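Local coordinates for protein STE5 (Saccharomyces cerevisiae, PDB 3FZE) that acts as a scaffold in the yeast mating pathway, its minimal scaffold domain helping the kinase Ste7 to phosphorylate the MAP kinase Fus3, at residues Y64-G69 against K85-S90; I23-F28 against K125-Q130. One frame throughout, in Å; residues are numbered along the deposited sequence.

In the fold
Both contacts bind a loop to a strand of the same mixed sheet in this vWA-like alpha/beta/alpha domain, and their centres lie about 12 Å apart. Contact 1 sits at the margin: strand 65-68 is the outermost on its side, and the loop before helix 95-102 runs beside it, partly buried. Contact 2 lies deeper, on strand 19-26, which is flanked by strands 55-60 and 111-117, and its touching residues are largely buried. In contact 1 the loop's side chains donate to strand carbonyls; in contact 2 a strand glutamine accepts from and donates to the loop's backbone, with isoleucine packing alongside. Along the chain, 64-69 and 85-90 are nested within the loop closed by contact 2.

Contact 1 of 2, residues Y64-G69 against K85-S90; sequences YVLDYG and KSKSSS
The Tyr64 ring meets the other segment through the side of CD1 and CE1. At that edge lies the carbonyl of Ser90, its O in the ring plane and its C 3.8 Å from Tyr64 CD1. The carbonyl of Ser89 approaches the same ring obliquely, with Ser89 O 3.3 Å from Tyr64 CD1. Outside the two segments, the Tyr64 side chain also touches Gln92.

Next to the Tyr64 ring two loop side chains donate to consecutive strand carbonyls. Ser89 OG gives its proton to Val65 O at 2.7 Å, the donor a little out of the carbonyl plane and the C=O...OG angle 141°. The same hydroxyl accepts from the backbone N of Thr91, so it is held by two bonds, while Val65 and Thr91 also bond through their backbones. Lys87 NZ donates to Leu66 O, likewise at 2.7 Å, and arrives nearly straight along the C=O axis (169°). The lysine chain bends twice on its way: the last bend (chi4 -62°) turns NZ back to the carbonyl, and CG lies 3.5 Å from Leu66 O.

The side chains of Leu66 and Lys87 lie alongside with their ends pointing opposite ways. Leu66 CD2 packs over the Lys87 backbone oxygen, 3.6 Å from Lys87 O, and touches Lys87 CB more loosely at 4.2 Å. Asp67 OD1 stands 5.0 Å from Lys87 NZ, near enough that its charge may favour the ammonium there, although its salt bridge is to Lys74.

Val65 O and Leu66 O point much the same way because Leu66 has a nearly helical backbone, and Leu66 and Asp67 both bond Phe58 on strand 55-60. This is consistent with a classic beta bulge, here on the edge strand of the vWA-like sheet.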
loop_
_atom_site.group_PDB
_atom_site.type_symbol
_atom_site.label_atom_id
_atom_site.label_comp_id
_atom_site.label_asym_id
_atom_site.label_seq_id
_atom_site.Cartn_x
_atom_site.Cartn_y
_atom_site.Cartn_z
ATOM N N TYR A 64 4.020 -12.858 -4.902
ATOM C CA TYR A 64 3.349 -12.898 -6.200
ATOM C C TYR A 64 2.330 -11.783 -6.376
ATOM O O TYR A 64 1.512 -11.512 -5.489
ATOM C CB TYR A 64 2.657 -14.241 -6.422
ATOM C CG TYR A 64 3.640 -15.365 -6.559
ATOM C CD1 TYR A 64 4.292 -15.599 -7.767
ATOM C CD2 TYR A 64 3.952 -16.164 -5.471
ATOM C CE1 TYR A 64 5.214 -16.617 -7.896
ATOM C CE2 TYR A 64 4.876 -17.197 -5.591
ATOM C CZ TYR A 64 5.500 -17.417 -6.807
ATOM O OH TYR A 64 6.420 -18.442 -6.933
ATOM N N VAL A 65 2.381 -11.148 -7.544
ATOM C CA VAL A 65 1.464 -10.059 -7.871
ATOM C C VAL A 65 0.089 -10.631 -8.154
ATOM O O VAL A 65 -0.060 -11.503 -9.010
ATOM C CB VAL A 65 1.935 -9.280 -9.113
ATOM C CG1 VAL A 65 0.891 -8.218 -9.516
ATOM C CG2 VAL A 65 3.298 -8.645 -8.873
ATOM N N LEU A 66 -0.915 -10.121 -7.446
ATOM C CA LEU A 66 -2.283 -10.602 -7.585
ATOM C C LEU A 66 -3.114 -9.728 -8.515
ATOM O O LEU A 66 -3.912 -10.226 -9.308
ATOM C CB LEU A 66 -2.955 -10.705 -6.214
ATOM C CG LEU A 66 -2.226 -11.588 -5.195
ATOM C CD1 LEU A 66 -3.010 -11.654 -3.895
ATOM C CD2 LEU A 66 -2.000 -12.993 -5.748
ATOM N N ASP A 67 -2.923 -8.418 -8.425
ATOM C CA ASP A 67 -3.602 -7.508 -9.324
ATOM C C ASP A 67 -2.969 -6.148 -9.116
ATOM O O ASP A 67 -2.233 -5.941 -8.146
ATOM C CB ASP A 67 -5.099 -7.452 -9.041
ATOM C CG ASP A 67 -5.882 -6.857 -10.187
ATOM O OD1 ASP A 67 -5.330 -6.778 -11.310
ATOM O OD2 ASP A 67 -7.045 -6.463 -9.960
ATOM N N TYR A 68 -3.211 -5.242 -10.048
ATOM C CA TYR A 68 -2.546 -3.945 -10.020
ATOM C C TYR A 68 -3.207 -3.034 -11.028
ATOM O O TYR A 68 -3.960 -3.486 -11.884
ATOM C CB TYR A 68 -1.070 -4.091 -10.400
ATOM C CG TYR A 68 -0.894 -4.623 -11.789
ATOM C CD1 TYR A 68 -0.927 -3.778 -12.887
ATOM C CD2 TYR A 68 -0.739 -5.989 -12.009
ATOM C CE1 TYR A 68 -0.791 -4.271 -14.166
ATOM C CE2 TYR A 68 -0.602 -6.486 -13.276
ATOM C CZ TYR A 68 -0.626 -5.627 -14.352
ATOM O OH TYR A 68 -0.488 -6.147 -15.619
ATOM N N GLY A 69 -2.902 -1.745 -10.931
ATOM C CA GLY A 69 -3.371 -0.801 -11.916
ATOM C C GLY A 69 -4.104 0.353 -11.275
ATOM O O GLY A 69 -3.759 0.786 -10.175
ATOM N N LYS A 85 -7.892 -13.712 -2.461
ATOM C CA LYS A 85 -7.534 -14.887 -1.661
ATOM C C LYS A 85 -7.305 -16.123 -2.529
ATOM O O LYS A 85 -6.510 -17.002 -2.186
ATOM C CB LYS A 85 -8.629 -15.179 -0.626
ATOM C CG LYS A 85 -8.571 -14.298 0.616
ATOM C CD LYS A 85 -9.771 -14.511 1.536
ATOM C CE LYS A 85 -10.884 -13.515 1.241
ATOM N NZ LYS A 85 -11.995 -13.601 2.227
ATOM N N SER A 86 -8.006 -16.184 -3.656
ATOM C CA SER A 86 -7.962 -17.352 -4.525
ATOM C C SER A 86 -7.271 -17.060 -5.854
ATOM O O SER A 86 -7.318 -17.879 -6.776
ATOM C CB SER A 86 -9.379 -17.863 -4.788
ATOM O OG SER A 86 -10.106 -16.950 -5.591
ATOM N N LYS A 87 -6.631 -15.898 -5.949
ATOM C CA LYS A 87 -5.968 -15.490 -7.187
ATOM C C LYS A 87 -4.619 -16.172 -7.386
ATOM O O LYS A 87 -3.716 -16.062 -6.552
ATOM C CB LYS A 87 -5.797 -13.958 -7.247
ATOM C CG LYS A 87 -5.193 -13.447 -8.548
ATOM C CD LYS A 87 -6.113 -13.733 -9.726
ATOM C CE LYS A 87 -5.525 -13.228 -11.036
ATOM N NZ LYS A 87 -5.336 -11.748 -11.024
ATOM N N SER A 88 -4.489 -16.862 -8.513
ATOM C CA SER A 88 -3.230 -17.488 -8.886
ATOM C C SER A 88 -2.348 -16.470 -9.604
ATOM O O SER A 88 -2.843 -15.492 -10.159
ATOM C CB SER A 88 -3.477 -18.711 -9.773
ATOM O OG SER A 88 -4.054 -19.777 -9.036
ATOM N N SER A 89 -1.044 -16.708 -9.579
ATOM C CA SER A 89 -0.099 -15.812 -10.226
ATOM C C SER A 89 1.293 -16.413 -10.235
ATOM O O SER A 89 1.729 -17.000 -9.248
ATOM C CB SER A 89 -0.037 -14.486 -9.477
ATOM O OG SER A 89 1.091 -13.723 -9.915
ATOM N N SER A 90 2.000 -16.230 -11.345
ATOM C CA SER A 90 3.386 -16.657 -11.435
ATOM C C SER A 90 4.347 -15.466 -11.526
ATOM O O SER A 90 5.550 -15.651 -11.732
ATOM C CB SER A 90 3.577 -17.572 -12.646
ATOM O OG SER A 90 3.327 -16.863 -13.850
#

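Contact 2 of 2, residues I23-F28 against K125-Q130; sequences ILQIDF and KSILFQ
Gln25 on strand 19-26 reaches across to 125-130, a loop shaped by an ST turn in which Ser126 OG accepts from Leu128 N at 3.1 Å.

The polar link is a pair of bonds from one buried amide to the loop backbone. Gln25 CG is anti to its backbone N (chi1 174°) and the chain runs on extended, carrying the carboxamide to the loop. Gln25 OE1 takes the N-H of Ile127 at 2.9 Å in an almost straight bond (170°), the donor tilted from the carbonyl plane. Gln25 NE2 donates to Lys125 O at 2.8 Å, with that oxygen lying in the amide plane. Ser117 OG also bonds OE1 and Asp60 O also bonds NE2, so four partners fix the rotation of the amide. An alanine here would probably leave Ile127 N and Lys125 O without their buried mates and open a gap beside the loop.

Packing falls to Ile127, whose side chain runs alongside the Gln25 chain, pointing back toward the strand. Its CG2 lies against the amide carbon, 3.7 Å from Gln25 CD. The apolar contacts belong to its CD1, 3.9 Å from Gln25 CB. The same CD1 meets Ile23 CG2 at 3.7 Å.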
loop_
_atom_site.group_PDB
_atom_site.type_symbol
_atom_site.label_atom_id
_atom_site.label_comp_id
_atom_site.label_asym_id
_atom_site.label_seq_id
_atom_site.Cartn_x
_atom_site.Cartn_y
_atom_site.Cartn_z
ATOM N N ILE A 23 0.839 -0.089 -2.441
ATOM C CA ILE A 23 1.245 -1.484 -2.599
ATOM C C ILE A 23 0.944 -2.225 -1.300
ATOM O O ILE A 23 1.484 -1.892 -0.251
ATOM C CB ILE A 23 2.739 -1.593 -2.976
ATOM C CG1 ILE A 23 3.041 -0.665 -4.158
ATOM C CG2 ILE A 23 3.083 -3.024 -3.325
ATOM C CD1 ILE A 23 4.418 -0.012 -4.128
ATOM N N LEU A 24 0.044 -3.201 -1.379
ATOM C CA LEU A 24 -0.448 -3.923 -0.211
ATOM C C LEU A 24 -0.138 -5.406 -0.331
ATOM O O LEU A 24 -0.576 -6.069 -1.269
ATOM C CB LEU A 24 -1.962 -3.723 -0.042
ATOM C CG LEU A 24 -2.459 -2.278 0.058
ATOM C CD1 LEU A 24 -3.969 -2.287 0.274
ATOM C CD2 LEU A 24 -1.765 -1.508 1.175
ATOM N N GLN A 25 0.652 -5.916 0.607
ATOM C CA GLN A 25 0.964 -7.330 0.634
ATOM C C GLN A 25 0.180 -7.957 1.768
ATOM O O GLN A 25 0.354 -7.578 2.932
ATOM C CB GLN A 25 2.454 -7.513 0.854
ATOM C CG GLN A 25 2.846 -8.953 1.033
ATOM C CD GLN A 25 4.347 -9.120 1.022
ATOM O OE1 GLN A 25 5.069 -8.324 1.618
ATOM N NE2 GLN A 25 4.829 -10.149 0.330
ATOM N N ILE A 26 -0.708 -8.886 1.429
ATOM C CA ILE A 26 -1.589 -9.476 2.429
ATOM C C ILE A 26 -1.419 -10.986 2.600
ATOM O O ILE A 26 -1.558 -11.762 1.646
ATOM C CB ILE A 26 -3.076 -9.168 2.135
ATOM C CG1 ILE A 26 -3.270 -7.671 1.877
ATOM C CG2 ILE A 26 -3.938 -9.639 3.298
ATOM C CD1 ILE A 26 -4.683 -7.277 1.447
ATOM N N ASP A 27 -1.088 -11.379 3.824
ATOM C CA ASP A 27 -1.178 -12.770 4.269
ATOM C C ASP A 27 -2.570 -12.916 4.867
ATOM O O ASP A 27 -2.860 -12.380 5.939
ATOM C CB ASP A 27 -0.099 -13.061 5.318
ATOM C CG ASP A 27 -0.172 -14.474 5.866
ATOM O OD1 ASP A 27 -1.235 -15.112 5.728
ATOM O OD2 ASP A 27 0.833 -14.949 6.449
ATOM N N PHE A 28 -3.444 -13.604 4.148
ATOM C CA PHE A 28 -4.847 -13.686 4.530
ATOM C C PHE A 28 -5.079 -14.534 5.774
ATOM O O PHE A 28 -6.087 -14.370 6.464
ATOM C CB PHE A 28 -5.680 -14.216 3.364
ATOM C CG PHE A 28 -5.689 -13.315 2.176
ATOM C CD1 PHE A 28 -6.598 -12.269 2.094
ATOM C CD2 PHE A 28 -4.785 -13.498 1.143
ATOM C CE1 PHE A 28 -6.614 -11.438 0.999
ATOM C CE2 PHE A 28 -4.791 -12.661 0.050
ATOM C CZ PHE A 28 -5.708 -11.633 -0.020
ATOM N N LYS A 125 10.692 -12.474 0.452
ATOM C CA LYS A 125 9.250 -12.534 0.222
ATOM C C LYS A 125 8.501 -11.255 0.585
ATOM O O LYS A 125 7.462 -10.974 0.005
ATOM C CB LYS A 125 8.630 -13.711 0.965
ATOM C CG LYS A 125 9.098 -15.063 0.483
ATOM C CD LYS A 125 8.352 -16.168 1.195
ATOM C CE LYS A 125 8.922 -17.529 0.822
ATOM N NZ LYS A 125 8.732 -17.848 -0.622
ATOM N N SER A 126 9.013 -10.501 1.553
ATOM C CA SER A 126 8.318 -9.304 2.017
ATOM C C SER A 126 8.634 -8.100 1.131
ATOM O O SER A 126 9.801 -7.821 0.852
ATOM C CB SER A 126 8.696 -9.015 3.474
ATOM O OG SER A 126 8.349 -7.689 3.846
ATOM N N ILE A 127 7.600 -7.388 0.688
ATOM C CA ILE A 127 7.816 -6.201 -0.139
ATOM C C ILE A 127 8.578 -5.098 0.612
ATOM O O ILE A 127 9.104 -4.158 0.003
ATOM C CB ILE A 127 6.481 -5.636 -0.705
ATOM C CG1 ILE A 127 5.618 -5.057 0.422
ATOM C CG2 ILE A 127 5.723 -6.718 -1.474
ATOM C CD1 ILE A 127 4.424 -4.240 -0.066
ATOM N N LEU A 128 8.656 -5.217 1.933
ATOM C CA LEU A 128 9.267 -4.166 2.740
ATOM C C LEU A 128 10.804 -4.176 2.664
ATOM O O LEU A 128 11.451 -3.203 3.057
ATOM C CB LEU A 128 8.784 -4.251 4.196
ATOM C CG LEU A 128 7.268 -4.256 4.424
ATOM C CD1 LEU A 128 6.924 -4.476 5.879
ATOM C CD2 LEU A 128 6.657 -2.948 3.941
ATOM N N PHE A 129 11.380 -5.253 2.140
ATOM C CA PHE A 129 12.836 -5.356 2.000
ATOM C C PHE A 129 13.326 -4.880 0.635
ATOM O O PHE A 129 14.528 -4.856 0.375
ATOM C CB PHE A 129 13.304 -6.809 2.189
ATOM C CG PHE A 129 13.179 -7.314 3.594
ATOM C CD1 PHE A 129 14.289 -7.409 4.409
ATOM C CD2 PHE A 129 11.952 -7.698 4.096
ATOM C CE1 PHE A 129 14.175 -7.876 5.704
ATOM C CE2 PHE A 129 11.833 -8.162 5.389
ATOM C CZ PHE A 129 12.944 -8.252 6.195
ATOM N N GLN A 130 12.401 -4.522 -0.246
ATOM C CA GLN A 130 12.755 -4.356 -1.653
ATOM C C GLN A 130 13.229 -2.934 -1.931
ATOM O O GLN A 130 13.041 -2.049 -1.102
ATOM C CB GLN A 130 11.580 -4.777 -2.546
ATOM C CG GLN A 130 11.250 -6.264 -2.399
ATOM C CD GLN A 130 9.975 -6.687 -3.112
ATOM O OE1 GLN A 130 9.422 -5.932 -3.914
ATOM N NE2 GLN A 130 9.493 -7.900 -2.809
#